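Putative pectin lyase (Geobacillus virus E2, PDB 7CHU) is the tailspike protein of a deep-sea thermophilic bacteriophage, a trimer with a pectate lyase-like beta-helix that probably binds, and may cleave, polysaccharide on the host cell surface. Local coordinates at residues V449-S454 with V461-L466; A412-V417 with G435-D440; T119-V124 with C146-I151. All blocks are in the same frame, centred on the assembly; numbering follows the deposited sequence.

In the fold
The three contacts come in the order 3, 2, 1 along the chain. Interaction 3 (119-124 with 146-151) joins parallel strands on neighbouring turns of the pectate lyase-like beta-helix. Interactions 2 and 1 lie on the other side of the chain's centre, among antiparallel strands that follow the helix. Their centres are about 12 Å apart, and strand 433-438 of interaction 2 lies beside strand 446-451 of interaction 1 in the sheet. V449 N lies 3.0 Å from G435 O, a probable hydrogen bond. Interaction 3 is far off, with centres about 62 Å from interaction 2 and 67 Å from interaction 1. Each contact also meets another subunit, so the trimer is joined at both places.

Interaction 1. Residues V449-S454 with V461-L466; sequences VGANAS and VTLTTL
Two antiparallel strands, 446-451 and 459-469, meet here as a beta hairpin in the region that follows the beta-helix. G450 and T464 form the hydrogen-bonded pair. G450 N donates to T464 O at 3.0 Å, and T464 N returns a straighter bond to G450 O, with 167° at the hydrogen. V449 and T465 make the next, non-hydrogen-bonded pair. The short strand segments run at 132° to each other, well away from strict antiparallel, and the regular pairing is brief.

L463 carries much of the apolar contact, with one methyl for each of two partners. Its CG stands beside the backbone N (chi1 -72°), and from there the two methyls reach across. CD2 meets A451 CB at 3.8 Å, and CD1 reaches V449 CG2 at 4.1 Å. L463 and V449 both rest on F414, which ties the hairpin to strand 410-415. The CD1 of L466 reaches the V449-G450 peptide, 4.0 Å from G450 N. L466 also packs on T470 of the second subunit.

Toward the turn the strands separate. S454 CB still touches V461 CG1 at 3.9 Å. The hydroxyl of S454 is bonded to T456 N and to S459 OG, at the turn of the hairpin.

A water sits where the backbones part. It donates to T462 O at 2.6 Å and weakly to G450 O. Its approach to T464 OG1 is doubtfully short. The A451 methyl comes close to the same carbonyl as the water, with CB 3.3 Å from T462 O.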
# COMPACT_ATOMS: atom_id res chain seq x y z
N VAL A 449 -4.21 -17.51 39.77
CA VAL A 449 -5.52 -16.97 40.12
C VAL A 449 -6.58 -17.85 39.48
O VAL A 449 -6.34 -18.52 38.47
CB VAL A 449 -5.70 -15.50 39.66
CG1 VAL A 449 -4.79 -14.56 40.47
CG2 VAL A 449 -5.42 -15.35 38.16
N GLY A 450 -7.76 -17.88 40.10
CA GLY A 450 -8.87 -18.64 39.55
C GLY A 450 -10.21 -18.26 40.15
O GLY A 450 -10.29 -17.57 41.17
N ALA A 451 -11.27 -18.73 39.49
CA ALA A 451 -12.64 -18.45 39.92
C ALA A 451 -13.56 -19.54 39.39
O ALA A 451 -13.31 -20.13 38.33
CB ALA A 451 -13.11 -17.07 39.43
N ASN A 452 -14.61 -19.82 40.15
CA ASN A 452 -15.60 -20.78 39.68
C ASN A 452 -16.42 -20.21 38.53
O ASN A 452 -16.49 -19.00 38.31
CB ASN A 452 -16.55 -21.19 40.81
CG ASN A 452 -16.00 -22.31 41.64
OD1 ASN A 452 -15.79 -22.17 42.84
ND2 ASN A 452 -15.74 -23.44 41.00
N ALA A 453 -17.08 -21.10 37.79
CA ALA A 453 -18.06 -20.68 36.81
C ALA A 453 -19.16 -19.87 37.47
O ALA A 453 -19.72 -20.27 38.50
CB ALA A 453 -18.67 -21.89 36.10
N SER A 454 -19.43 -18.69 36.90
CA SER A 454 -20.45 -17.78 37.42
C SER A 454 -21.88 -18.21 37.09
O SER A 454 -22.80 -17.84 37.83
CB SER A 454 -20.22 -16.37 36.87
OG SER A 454 -20.74 -16.31 35.55
N VAL A 461 -16.61 -11.41 38.02
CA VAL A 461 -16.19 -12.42 38.97
C VAL A 461 -15.05 -11.89 39.84
O VAL A 461 -14.38 -10.90 39.51
CB VAL A 461 -15.76 -13.74 38.28
CG1 VAL A 461 -16.93 -14.34 37.52
CG2 VAL A 461 -14.57 -13.49 37.33
N THR A 462 -14.83 -12.57 40.97
CA THR A 462 -13.72 -12.31 41.86
C THR A 462 -12.65 -13.36 41.62
O THR A 462 -12.96 -14.55 41.56
CB THR A 462 -14.19 -12.36 43.32
OG1 THR A 462 -15.01 -11.22 43.57
CG2 THR A 462 -13.01 -12.34 44.28
N LEU A 463 -11.41 -12.92 41.43
CA LEU A 463 -10.30 -13.85 41.24
C LEU A 463 -9.66 -14.16 42.59
O LEU A 463 -9.31 -13.25 43.35
CB LEU A 463 -9.27 -13.28 40.27
CG LEU A 463 -9.75 -13.26 38.81
CD1 LEU A 463 -8.62 -12.86 37.88
CD2 LEU A 463 -10.34 -14.61 38.39
N THR A 464 -9.56 -15.45 42.90
CA THR A 464 -8.94 -15.95 44.11
C THR A 464 -7.47 -16.23 43.85
O THR A 464 -7.13 -16.93 42.89
CB THR A 464 -9.63 -17.23 44.58
OG1 THR A 464 -11.02 -16.97 44.78
CG2 THR A 464 -9.02 -17.77 45.89
N THR A 465 -6.59 -15.68 44.68
CA THR A 465 -5.18 -15.97 44.53
C THR A 465 -4.90 -17.35 45.10
O THR A 465 -5.23 -17.63 46.26
CB THR A 465 -4.32 -14.91 45.24
OG1 THR A 465 -4.54 -13.62 44.64
CG2 THR A 465 -2.84 -15.25 45.13
N LEU A 466 -4.30 -18.22 44.30
CA LEU A 466 -4.04 -19.59 44.73
C LEU A 466 -2.61 -19.82 45.19
O LEU A 466 -2.37 -20.71 46.01
CB LEU A 466 -4.36 -20.57 43.58
CG LEU A 466 -5.76 -20.34 43.02
CD1 LEU A 466 -5.98 -21.11 41.69
CD2 LEU A 466 -6.77 -20.76 44.05
O HOH W 1 -12.83 -16.50 43.21

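Interaction 2. Residues A412-V417 with G435-D440; sequences ALFQNV and GIQIAD
The carbonyl oxygen of I436 takes the N-H of L413, with L413 N 2.8 Å from I436 O and 169° at the hydrogen. The donor lies nearly along the C=O axis. The CA of A412 approaches the same oxygen in a CA-H...O contact of 3.2 Å. These strands, 410-415 and 433-438, are antiparallel neighbours in the sheet region beyond the beta-helix. L413 and I436 are a hydrogen-bonded pair. The return bond runs from I436 N to L413 O, and its donor is tilted 30° from the carbonyl plane. A412 with Q437 and F414 with G435 are the non-hydrogen-bonded pairs on either side.

F414 leans across the partner strand on the face it shares with A412 and Q437. Its CG stands beside the backbone N (chi1 -84°), and from there the ring reaches toward G435. F414 CD1 comes to 3.4 Å from G435 CA. The bare CA of G435 leaves room for this, since a side chain there would collide with the ring. The methyl of A412 sits over one ring face, offset toward the rim. L405 of strand 402-407 also packs on F414.

The other face of the strand pair carries L413, I436 and I438. L413 CD2 meets I438 CD1 loosely, at 4.4 Å. This side is turned to the trimer contacts: L413 packs on L413 of the third subunit, and I436 meets I436 of both other subunits. At the end of segment 435-440, D440 makes a salt bridge to R401 of the third subunit. On the face of F414, the A412 methyl touches its partner strand as well, with A412 CB 4.1 Å from Q437 CB.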
# COMPACT_ATOMS: atom_id res chain seq x y z
N ALA A 412 -0.15 -10.84 32.09
CA ALA A 412 -1.11 -11.87 32.49
C ALA A 412 -1.49 -12.79 31.34
O ALA A 412 -1.65 -12.34 30.19
CB ALA A 412 -2.35 -11.23 33.09
N LEU A 413 -1.64 -14.07 31.66
CA LEU A 413 -1.99 -15.14 30.74
C LEU A 413 -3.26 -15.76 31.31
O LEU A 413 -3.18 -16.54 32.27
CB LEU A 413 -0.86 -16.17 30.61
CG LEU A 413 0.52 -15.70 30.12
CD1 LEU A 413 0.37 -14.79 28.91
CD2 LEU A 413 1.34 -15.04 31.19
N PHE A 414 -4.42 -15.40 30.76
CA PHE A 414 -5.70 -15.71 31.37
C PHE A 414 -6.53 -16.58 30.44
O PHE A 414 -6.53 -16.40 29.22
CB PHE A 414 -6.50 -14.44 31.69
CG PHE A 414 -6.16 -13.77 33.00
CD1 PHE A 414 -5.12 -14.22 33.80
CD2 PHE A 414 -6.90 -12.67 33.41
CE1 PHE A 414 -4.84 -13.58 35.02
CE2 PHE A 414 -6.63 -12.01 34.62
CZ PHE A 414 -5.60 -12.47 35.43
N GLN A 415 -7.30 -17.50 31.04
CA GLN A 415 -8.22 -18.36 30.32
C GLN A 415 -9.63 -18.13 30.88
O GLN A 415 -9.88 -18.37 32.06
CB GLN A 415 -7.80 -19.82 30.45
CG GLN A 415 -8.68 -20.78 29.68
CD GLN A 415 -8.67 -20.51 28.17
OE1 GLN A 415 -7.64 -20.16 27.60
NE2 GLN A 415 -9.84 -20.66 27.53
N ASN A 416 -10.52 -17.61 30.03
CA ASN A 416 -11.93 -17.39 30.37
C ASN A 416 -12.11 -16.29 31.41
O ASN A 416 -13.04 -16.33 32.23
CB ASN A 416 -12.63 -18.67 30.86
CG ASN A 416 -14.16 -18.53 30.86
OD1 ASN A 416 -14.74 -17.81 30.04
ND2 ASN A 416 -14.82 -19.20 31.82
N VAL A 417 -11.23 -15.29 31.40
CA VAL A 417 -11.39 -14.12 32.26
C VAL A 417 -10.47 -13.04 31.73
O VAL A 417 -9.38 -13.33 31.23
CB VAL A 417 -11.08 -14.45 33.74
CG1 VAL A 417 -9.62 -14.92 33.88
CG2 VAL A 417 -11.34 -13.22 34.63
N GLY A 435 -5.72 -18.24 35.59
CA GLY A 435 -4.69 -17.43 34.95
C GLY A 435 -3.42 -17.35 35.78
O GLY A 435 -3.36 -17.75 36.95
N ILE A 436 -2.39 -16.83 35.11
CA ILE A 436 -1.12 -16.43 35.73
C ILE A 436 -0.95 -14.93 35.51
O ILE A 436 -1.19 -14.43 34.40
CB ILE A 436 0.06 -17.19 35.11
CG1 ILE A 436 -0.13 -18.70 35.26
CG2 ILE A 436 1.39 -16.74 35.74
CD1 ILE A 436 0.94 -19.50 34.50
N GLN A 437 -0.56 -14.21 36.55
CA GLN A 437 -0.23 -12.80 36.40
C GLN A 437 1.13 -12.55 37.03
O GLN A 437 1.41 -13.01 38.15
CB GLN A 437 -1.31 -11.90 37.01
CG GLN A 437 -1.67 -12.19 38.47
CD GLN A 437 -2.96 -11.46 38.89
OE1 GLN A 437 -3.91 -11.33 38.10
NE2 GLN A 437 -2.99 -10.99 40.12
N ILE A 438 1.99 -11.85 36.29
CA ILE A 438 3.40 -11.65 36.63
C ILE A 438 3.60 -10.18 36.96
O ILE A 438 3.48 -9.32 36.08
CB ILE A 438 4.31 -12.12 35.49
CG1 ILE A 438 4.02 -13.59 35.15
CG2 ILE A 438 5.77 -11.88 35.80
CD1 ILE A 438 4.65 -14.01 33.82
N ALA A 439 3.90 -9.87 38.22
CA ALA A 439 3.97 -8.50 38.70
C ALA A 439 5.42 -8.03 38.75
O ALA A 439 6.36 -8.80 38.54
CB ALA A 439 3.33 -8.38 40.08
N ASP A 440 5.59 -6.73 38.96
CA ASP A 440 6.91 -6.18 39.28
C ASP A 440 6.89 -5.53 40.67
O ASP A 440 7.42 -4.43 40.88
CB ASP A 440 7.43 -5.22 38.19
CG ASP A 440 6.42 -4.17 37.75
OD1 ASP A 440 5.58 -3.76 38.57
OD2 ASP A 440 6.50 -3.75 36.56

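Interaction 3. Residues T119-V124 with C146-I151; sequences TGTYKV and CIKSTI
Strands 120-124 and 145-149 are parallel neighbours on successive turns of the pectate lyase-like right-handed beta-helix, with Y122 beside I147. Five backbone hydrogen bonds form a ladder between them. C146 N bonds to G120 O, Y122 N to C146 O, K148 N to Y122 O, V124 N to K148 O and T150 N to V124 O. The rungs differ in geometry. C146 N approaches G120 O nearly end-on, whereas K148 N stands 42° out of the carbonyl plane of Y122.

On one face of the pair, V124 CG2 presses on I147 CG2 at 3.4 Å, tighter than usual for two methyls. The CD1 of I147 turns to the Y122 side chain instead and touches its CB at 3.7 Å. The Y122 ring presents an edge to C146 O, and its hydroxyl bonds to P118 O.

On the other face, T121 CG2 meets the aliphatic part of K148, with CG at 3.3 Å, another close pair. The K148 chain bends at chi2 (-91°), and its ammonium group forms a salt bridge with D180. At the end of the ladder, S149 OG accepts from I151 N at 3.0 Å in an ST turn.

Helix 91-99 packs on Y122 and V124 through I94, and strand 156-160 meets V124 and I147 through V157. T121 and C146 pack on G110 of the third subunit. Strand 177-180 continues the parallel stack beyond 145-149.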
# COMPACT_ATOMS: atom_id res chain seq x y z
N THR A 119 -12.58 19.33 -20.39
CA THR A 119 -13.02 20.20 -19.30
C THR A 119 -14.42 20.73 -19.56
O THR A 119 -14.73 21.19 -20.67
CB THR A 119 -12.04 21.36 -19.15
OG1 THR A 119 -10.78 20.84 -18.72
CG2 THR A 119 -12.56 22.37 -18.12
N GLY A 120 -15.30 20.60 -18.58
CA GLY A 120 -16.65 21.07 -18.75
C GLY A 120 -17.63 20.45 -17.78
O GLY A 120 -17.30 19.54 -17.02
N THR A 121 -18.85 20.96 -17.83
CA THR A 121 -19.98 20.50 -17.04
C THR A 121 -20.98 19.89 -18.01
O THR A 121 -21.47 20.59 -18.90
CB THR A 121 -20.60 21.68 -16.29
OG1 THR A 121 -19.63 22.23 -15.39
CG2 THR A 121 -21.82 21.26 -15.51
N TYR A 122 -21.26 18.60 -17.87
CA TYR A 122 -22.08 17.85 -18.82
C TYR A 122 -23.42 17.50 -18.16
O TYR A 122 -23.49 16.60 -17.32
CB TYR A 122 -21.35 16.60 -19.29
CG TYR A 122 -20.09 16.91 -20.07
CD1 TYR A 122 -18.90 17.21 -19.41
CD2 TYR A 122 -20.10 16.93 -21.46
CE1 TYR A 122 -17.76 17.50 -20.10
CE2 TYR A 122 -18.94 17.23 -22.19
CZ TYR A 122 -17.77 17.50 -21.49
OH TYR A 122 -16.61 17.80 -22.15
N LYS A 123 -24.48 18.21 -18.54
CA LYS A 123 -25.81 17.88 -18.04
C LYS A 123 -26.28 16.57 -18.65
O LYS A 123 -26.32 16.44 -19.88
CB LYS A 123 -26.80 19.00 -18.36
CG LYS A 123 -28.18 18.70 -17.79
CD LYS A 123 -29.01 19.96 -17.69
CE LYS A 123 -29.88 20.12 -18.89
NZ LYS A 123 -30.91 21.19 -18.69
N VAL A 124 -26.62 15.60 -17.81
CA VAL A 124 -27.07 14.28 -18.26
C VAL A 124 -28.43 14.01 -17.64
O VAL A 124 -28.58 14.12 -16.42
CB VAL A 124 -26.06 13.18 -17.89
CG1 VAL A 124 -26.71 11.80 -18.07
CG2 VAL A 124 -24.81 13.29 -18.75
N CYS A 146 -17.03 17.30 -15.16
CA CYS A 146 -18.08 16.97 -14.20
C CYS A 146 -19.39 16.66 -14.91
O CYS A 146 -19.93 17.50 -15.63
CB CYS A 146 -18.26 18.12 -13.20
SG CYS A 146 -19.50 17.75 -11.89
N ILE A 147 -19.91 15.46 -14.69
CA ILE A 147 -21.22 15.06 -15.20
C ILE A 147 -22.26 15.46 -14.16
O ILE A 147 -22.16 15.05 -13.00
CB ILE A 147 -21.26 13.56 -15.49
CG1 ILE A 147 -20.01 13.08 -16.27
CG2 ILE A 147 -22.54 13.18 -16.20
CD1 ILE A 147 -19.79 13.71 -17.65
N LYS A 148 -23.20 16.32 -14.54
CA LYS A 148 -24.25 16.81 -13.66
C LYS A 148 -25.56 16.10 -13.97
O LYS A 148 -26.17 16.34 -15.02
CB LYS A 148 -24.42 18.32 -13.79
CG LYS A 148 -23.17 19.11 -13.41
CD LYS A 148 -23.11 19.51 -11.96
CE LYS A 148 -21.97 20.51 -11.71
NZ LYS A 148 -21.83 20.81 -10.25
N SER A 149 -26.00 15.23 -13.08
CA SER A 149 -27.19 14.42 -13.34
C SER A 149 -28.46 15.16 -12.95
O SER A 149 -28.52 15.81 -11.91
CB SER A 149 -27.13 13.11 -12.54
OG SER A 149 -28.21 12.26 -12.88
N THR A 150 -29.50 15.00 -13.77
CA THR A 150 -30.86 15.34 -13.35
C THR A 150 -31.73 14.10 -13.27
O THR A 150 -32.96 14.22 -13.21
CB THR A 150 -31.51 16.34 -14.31
OG1 THR A 150 -31.79 15.68 -15.55
CG2 THR A 150 -30.59 17.55 -14.57
N ILE A 151 -31.13 12.92 -13.30
CA ILE A 151 -31.89 11.67 -13.24
C ILE A 151 -32.51 11.51 -11.86
O ILE A 151 -31.83 11.63 -10.83
CB ILE A 151 -30.98 10.49 -13.58
CG1 ILE A 151 -30.42 10.64 -15.00
CG2 ILE A 151 -31.69 9.17 -13.37
CD1 ILE A 151 -29.44 9.56 -15.36